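Local coordinates for extracellular solute-binding protein, family 1 (Bifidobacterium longum subsp. infantis ATCC 15697, PDB 3QUF) that probably binds an extracellular solute, perhaps a sugar, and delivers it to a membrane transporter, as other family 1 solute-binding proteins do, at residues A[36-41]-A[299-304]; A[68-73]-A[86-91]. One frame throughout, in Å; residues are numbered along the deposited sequence.

Contacts 1 and 2 lie side by side in one lobe of the protein, their centres about 9 Å apart, and meet through strands 86-89 and 295-305, which are antiparallel neighbours in the main sheet. Along the chain, both halves of contact 2 (68-73 and 86-91) fall between 36-41 and 299-304: contact 2 is local, whereas contact 1 brings together parts 258 residues apart. Backbone pairs join them, Gly-302 N lying 2.9 Å from Leu-89 O and Ala-304 N 2.9 Å from Phe-87 O. Asn-88 ties them further, its side chain bonding to Tyr-37 and Gly-302. The late strand is thus built into a sheet begun by the first strands of the chain.

Contact 1 (A[36-41]-A[299-304])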
loop_
_atom_site.group_PDB
_atom_site.type_symbol
_atom_site.label_atom_id
_atom_site.label_comp_id
_atom_site.label_asym_id
_atom_site.label_seq_id
_atom_site.Cartn_x
_atom_site.Cartn_y
_atom_site.Cartn_z
ATOM N N SER A 36 -7.605 -3.651 18.733
ATOM C CA SER A 36 -6.481 -3.603 17.789
ATOM C C SER A 36 -6.624 -4.533 16.568
ATOM O O SER A 36 -6.909 -5.720 16.704
ATOM C CB SER A 36 -5.203 -3.979 18.527
ATOM O OG SER A 36 -4.078 -4.022 17.661
ATOM N N TYR A 37 -6.450 -3.965 15.390
ATOM C CA TYR A 37 -6.341 -4.748 14.142
ATOM C C TYR A 37 -5.074 -5.612 14.168
ATOM O O TYR A 37 -5.015 -6.701 13.591
ATOM C CB TYR A 37 -6.274 -3.804 12.987
ATOM C CG TYR A 37 -5.984 -4.411 11.652
ATOM C CD1 TYR A 37 -6.971 -5.037 10.935
ATOM C CD2 TYR A 37 -4.706 -4.413 11.173
ATOM C CE1 TYR A 37 -6.683 -5.591 9.682
ATOM C CE2 TYR A 37 -4.397 -4.956 9.934
ATOM C CZ TYR A 37 -5.388 -5.558 9.221
ATOM O OH TYR A 37 -5.076 -6.113 7.992
ATOM N N PHE A 38 -4.060 -5.089 14.829
ATOM C CA PHE A 38 -2.739 -5.732 14.885
ATOM C C PHE A 38 -2.712 -6.778 15.958
ATOM O O PHE A 38 -3.240 -6.600 17.063
ATOM C CB PHE A 38 -1.694 -4.647 15.150
ATOM C CG PHE A 38 -1.588 -3.661 14.044
ATOM C CD1 PHE A 38 -0.963 -3.997 12.864
ATOM C CD2 PHE A 38 -2.235 -2.412 14.111
ATOM C CE1 PHE A 38 -0.907 -3.080 11.825
ATOM C CE2 PHE A 38 -2.177 -1.537 13.068
ATOM C CZ PHE A 38 -1.524 -1.872 11.939
ATOM N N LYS A 39 -2.058 -7.892 15.639
ATOM C CA LYS A 39 -1.874 -8.943 16.595
ATOM C C LYS A 39 -0.817 -8.571 17.650
ATOM O O LYS A 39 -0.017 -7.653 17.463
ATOM C CB LYS A 39 -1.490 -10.221 15.876
ATOM C CG LYS A 39 -2.661 -10.786 15.022
ATOM C CD LYS A 39 -2.397 -12.222 14.575
ATOM C CE LYS A 39 -3.723 -12.985 14.376
ATOM N NZ LYS A 39 -4.557 -12.281 13.350
ATOM N N ASP A 40 -0.794 -9.328 18.742
ATOM C CA ASP A 40 0.191 -9.074 19.779
ATOM C C ASP A 40 1.611 -9.150 19.224
ATOM O O ASP A 40 2.468 -8.413 19.679
ATOM C CB ASP A 40 0.003 -10.026 20.975
ATOM C CG ASP A 40 1.040 -9.804 22.070
ATOM O OD1 ASP A 40 0.947 -8.821 22.826
ATOM O OD2 ASP A 40 1.938 -10.641 22.142
ATOM N N ASN A 41 1.865 -10.022 18.244
ATOM C CA ASN A 41 3.244 -10.135 17.727
ATOM C C ASN A 41 3.643 -8.924 16.916
ATOM O O ASN A 41 4.817 -8.754 16.650
ATOM C CB ASN A 41 3.533 -11.425 16.955
ATOM C CG ASN A 41 2.579 -11.698 15.812
ATOM O OD1 ASN A 41 2.045 -10.814 15.174
ATOM N ND2 ASN A 41 2.417 -12.997 15.509
ATOM N N PRO A 299 -0.179 3.087 3.638
ATOM C CA PRO A 299 -0.123 3.048 5.068
ATOM C C PRO A 299 -0.554 1.669 5.602
ATOM O O PRO A 299 -1.505 1.078 5.099
ATOM C CB PRO A 299 -1.123 4.155 5.471
ATOM C CG PRO A 299 -2.193 4.041 4.426
ATOM C CD PRO A 299 -1.349 3.859 3.163
ATOM N N ASP A 300 0.130 1.191 6.624
ATOM C CA ASP A 300 -0.258 -0.052 7.313
ATOM C C ASP A 300 -1.310 0.321 8.370
ATOM O O ASP A 300 -1.043 0.341 9.583
ATOM C CB ASP A 300 0.934 -0.765 7.921
ATOM C CG ASP A 300 0.562 -2.136 8.471
ATOM O OD1 ASP A 300 -0.524 -2.654 8.054
ATOM O OD2 ASP A 300 1.404 -2.755 9.171
ATOM N N GLN A 301 -2.499 0.661 7.869
ATOM C CA GLN A 301 -3.640 1.167 8.636
ATOM C C GLN A 301 -3.358 2.465 9.411
ATOM O O GLN A 301 -2.257 2.997 9.398
ATOM C CB GLN A 301 -4.185 0.100 9.601
ATOM C CG GLN A 301 -4.003 -1.312 9.189
ATOM C CD GLN A 301 -4.343 -1.604 7.775
ATOM O OE1 GLN A 301 -5.306 -1.082 7.193
ATOM N NE2 GLN A 301 -3.488 -2.444 7.159
ATOM N N GLY A 302 -4.404 2.989 10.005
ATOM C CA GLY A 302 -4.346 4.215 10.795
ATOM C C GLY A 302 -4.869 3.955 12.187
ATOM O O GLY A 302 -5.610 3.000 12.424
ATOM N N PHE A 303 -4.471 4.810 13.120
ATOM C CA PHE A 303 -4.955 4.777 14.492
ATOM C C PHE A 303 -5.888 5.929 14.750
ATOM O O PHE A 303 -5.606 7.046 14.340
ATOM C CB PHE A 303 -3.775 4.849 15.457
ATOM C CG PHE A 303 -2.888 3.644 15.396
ATOM C CD1 PHE A 303 -2.002 3.470 14.343
ATOM C CD2 PHE A 303 -2.994 2.637 16.346
ATOM C CE1 PHE A 303 -1.226 2.300 14.257
ATOM C CE2 PHE A 303 -2.214 1.497 16.248
ATOM C CZ PHE A 303 -1.345 1.335 15.203
ATOM N N ALA A 304 -6.979 5.660 15.444
ATOM C CA ALA A 304 -8.028 6.630 15.709
ATOM C C ALA A 304 -8.479 6.540 17.158
ATOM O O ALA A 304 -8.270 5.514 17.850
ATOM C CB ALA A 304 -9.208 6.361 14.761
#
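Phe-38 points its ring edge at the turn around Asp-300, with CZ 3.3 Å from Asp-300 O near the ring plane. The Asp-300 carboxylate stands almost upright to the ring, at 86°, and brings OD2 to within 3.5 Å of Phe-38 CE1. This reach follows from CG lying anti to the backbone N (chi1 -172°). Asp-300 OD1 meanwhile accepts a hydrogen bond from Gln-301 NE2 (3.1 Å), tilted from the amide plane. The bent Gln-301 chain wedges CG between two rings, 3.7 Å from both Tyr-37 CE2 and Phe-38 CZ. Tyr-37 CD2 covers one face of the Phe-38 ring, and Phe-303, nearly parallel but slid away, touches Phe-38 CE2 with its CZ at 3.7 Å. Replacing Asp-300 with an alanine would probably leave Gln-301 NE2 without this acceptor and its amide freer to turn, and is likely to take away the carboxylate packing beside Phe-38 CE1. Asp-300 centres an inverse gamma turn interrupting strand 295-305. The packing of this turn against the loop between strand 30-36 and helix 40-53 fits the type II solute-binding fold, in which a strand returning from the other lobe runs antiparallel to the parallel strands.

Contact 2 (A[68-73]-A[86-91]); sequences AQYIST and IFNLTM
The ring of Tyr-70 reaches from its helix to strand 86-89 with an edge turned to the backbone: Asn-88 O lies near the ring plane, 3.8 Å from Tyr-70 CE2. Stacking comes from outside the two segments, where Tyr-35 of strand 30-36 lies against the ring. Thr-90 CG2 approaches obliquely, 4.1 Å from Tyr-70 CE2, and the Asn-88 amide is inclined at 47° to the ring.

A chi1 of -178° swings CG to the side opposite the backbone N, so that the ring extends from the helix and its hydroxyl arrives at the strand. There Tyr-70 OH accepts a fairly straight hydrogen bond from Asn-88 N (2.9 Å, 157°) and is also bonded to Tyr-35 O. One hydroxyl therefore bridges a carbonyl and an amide of two neighbouring parallel strands. Ile-86 pairs directly with Ser-33 and Tyr-35, and the Tyr-70 hydroxyl appears to stand in for the next rung of that ladder, giving both backbone groups a partner.

The hydroxyl also rests against Asn-88 CB (3.6 Å), but the amide end of Asn-88 is engaged beyond it: OD1 takes the N-H of Tyr-37 and ND2 bonds Gly-302 O. At the next helix residue, Ile-71 CG2 sits 3.8 Å from Thr-90 OG1, whose polar partner is Asp-92 N. In the helix, Thr-73 OG1 donates to Gln-69 O at 2.6 Å, from the opposite face of that carbonyl to Thr-73 N, and is bonded to the Tyr-35 hydroxyl as well.

Helix 67-79 follows strand 57-63 and precedes strand 86-89, both parallel to strand 30-36 between them. The contact is the second half of a beta-alpha-beta crossover, the unit from which the alpha/beta lobes of periplasmic-type binding proteins are built.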
loop_
_atom_site.group_PDB
_atom_site.type_symbol
_atom_site.label_atom_id
_atom_site.label_comp_id
_atom_site.label_asym_id
_atom_site.label_seq_id
_atom_site.Cartn_x
_atom_site.Cartn_y
_atom_site.Cartn_z
ATOM N N ALA A 68 -11.785 -9.407 8.364
ATOM C CA ALA A 68 -13.245 -9.336 8.187
ATOM C C ALA A 68 -13.920 -9.272 9.512
ATOM O O ALA A 68 -14.904 -8.506 9.701
ATOM C CB ALA A 68 -13.788 -10.525 7.409
ATOM N N GLN A 69 -13.412 -10.097 10.430
ATOM C CA GLN A 69 -13.971 -10.173 11.719
ATOM C C GLN A 69 -13.662 -8.859 12.413
ATOM O O GLN A 69 -14.486 -8.398 13.173
ATOM C CB GLN A 69 -13.452 -11.383 12.489
ATOM C CG GLN A 69 -13.937 -11.476 13.924
ATOM C CD GLN A 69 -12.949 -10.898 14.956
ATOM O OE1 GLN A 69 -11.927 -10.290 14.619
ATOM N NE2 GLN A 69 -13.259 -11.112 16.224
ATOM N N TYR A 70 -12.491 -8.287 12.159
ATOM C CA TYR A 70 -12.122 -7.020 12.825
ATOM C C TYR A 70 -13.131 -5.929 12.484
ATOM O O TYR A 70 -13.658 -5.241 13.389
ATOM C CB TYR A 70 -10.700 -6.563 12.443
ATOM C CG TYR A 70 -10.346 -5.270 13.183
ATOM C CD1 TYR A 70 -10.019 -5.305 14.502
ATOM C CD2 TYR A 70 -10.391 -4.060 12.542
ATOM C CE1 TYR A 70 -9.752 -4.133 15.204
ATOM C CE2 TYR A 70 -10.092 -2.858 13.220
ATOM C CZ TYR A 70 -9.787 -2.933 14.540
ATOM O OH TYR A 70 -9.519 -1.791 15.262
ATOM N N ILE A 71 -13.392 -5.735 11.205
ATOM C CA ILE A 71 -14.227 -4.602 10.838
ATOM C C ILE A 71 -15.665 -4.769 11.331
ATOM O O ILE A 71 -16.280 -3.805 11.797
ATOM C CB ILE A 71 -14.164 -4.225 9.365
ATOM C CG1 ILE A 71 -14.635 -5.293 8.432
ATOM C CG2 ILE A 71 -12.727 -3.813 8.972
ATOM C CD1 ILE A 71 -14.447 -4.844 6.981
ATOM N N SER A 72 -16.211 -5.976 11.288
ATOM C CA SER A 72 -17.595 -6.117 11.741
ATOM C C SER A 72 -17.690 -6.014 13.266
ATOM O O SER A 72 -18.655 -5.450 13.795
ATOM C CB SER A 72 -18.235 -7.419 11.210
ATOM O OG SER A 72 -17.602 -8.555 11.758
ATOM N N THR A 73 -16.702 -6.556 13.982
ATOM C CA THR A 73 -16.711 -6.515 15.434
ATOM C C THR A 73 -16.442 -5.083 15.914
ATOM O O THR A 73 -17.094 -4.612 16.847
ATOM C CB THR A 73 -15.733 -7.525 16.080
ATOM O OG1 THR A 73 -14.437 -7.333 15.552
ATOM C CG2 THR A 73 -16.183 -8.980 15.752
ATOM N N ILE A 86 -9.466 3.493 21.557
ATOM C CA ILE A 86 -8.557 3.506 20.440
ATOM C C ILE A 86 -8.892 2.318 19.548
ATOM O O ILE A 86 -9.285 1.245 20.028
ATOM C CB ILE A 86 -7.111 3.394 20.888
ATOM C CG1 ILE A 86 -6.736 4.477 21.884
ATOM C CG2 ILE A 86 -6.159 3.431 19.667
ATOM C CD1 ILE A 86 -5.718 4.058 22.936
ATOM N N PHE A 87 -8.809 2.548 18.262
ATOM C CA PHE A 87 -9.106 1.525 17.276
ATOM C C PHE A 87 -8.382 1.844 15.959
ATOM O O PHE A 87 -7.747 2.905 15.813
ATOM C CB PHE A 87 -10.608 1.328 17.102
ATOM C CG PHE A 87 -11.333 2.580 16.778
ATOM C CD1 PHE A 87 -11.419 3.032 15.478
ATOM C CD2 PHE A 87 -11.879 3.355 17.811
ATOM C CE1 PHE A 87 -12.069 4.256 15.200
ATOM C CE2 PHE A 87 -12.530 4.550 17.521
ATOM C CZ PHE A 87 -12.591 4.995 16.222
ATOM N N ASN A 88 -8.524 0.967 14.977
ATOM C CA ASN A 88 -7.858 1.167 13.701
ATOM C C ASN A 88 -8.787 1.425 12.549
ATOM O O ASN A 88 -9.846 0.802 12.436
ATOM C CB ASN A 88 -7.002 -0.076 13.379
ATOM C CG ASN A 88 -5.809 -0.229 14.288
ATOM O OD1 ASN A 88 -5.706 -1.173 15.066
ATOM N ND2 ASN A 88 -4.860 0.764 14.228
ATOM N N LEU A 89 -8.377 2.366 11.692
ATOM C CA LEU A 89 -8.996 2.610 10.419
ATOM C C LEU A 89 -8.178 1.841 9.397
ATOM O O LEU A 89 -7.000 2.118 9.177
ATOM C CB LEU A 89 -8.995 4.089 10.090
ATOM C CG LEU A 89 -9.757 4.990 11.075
ATOM C CD1 LEU A 89 -9.617 6.449 10.663
ATOM C CD2 LEU A 89 -11.218 4.625 11.182
ATOM N N THR A 90 -8.802 0.833 8.830
ATOM C CA THR A 90 -8.138 -0.030 7.879
ATOM C C THR A 90 -8.558 0.347 6.471
ATOM O O THR A 90 -9.459 1.167 6.281
ATOM C CB THR A 90 -8.466 -1.476 8.112
ATOM O OG1 THR A 90 -9.802 -1.799 7.653
ATOM C CG2 THR A 90 -8.324 -1.835 9.623
HETATM N N MSE A 91 -7.940 -0.283 5.461
HETATM C CA MSE A 91 -8.338 0.037 4.090
HETATM C C MSE A 91 -9.746 -0.420 3.767
HETATM O O MSE A 91 -10.410 0.124 2.843
HETATM C CB MSE A 91 -7.318 -0.543 3.086
HETATM C CG MSE A 91 -5.884 0.005 3.282
HETATM SE SE MSE A 91 -5.721 1.953 3.145
HETATM C CE MSE A 91 -5.699 2.462 5.074
#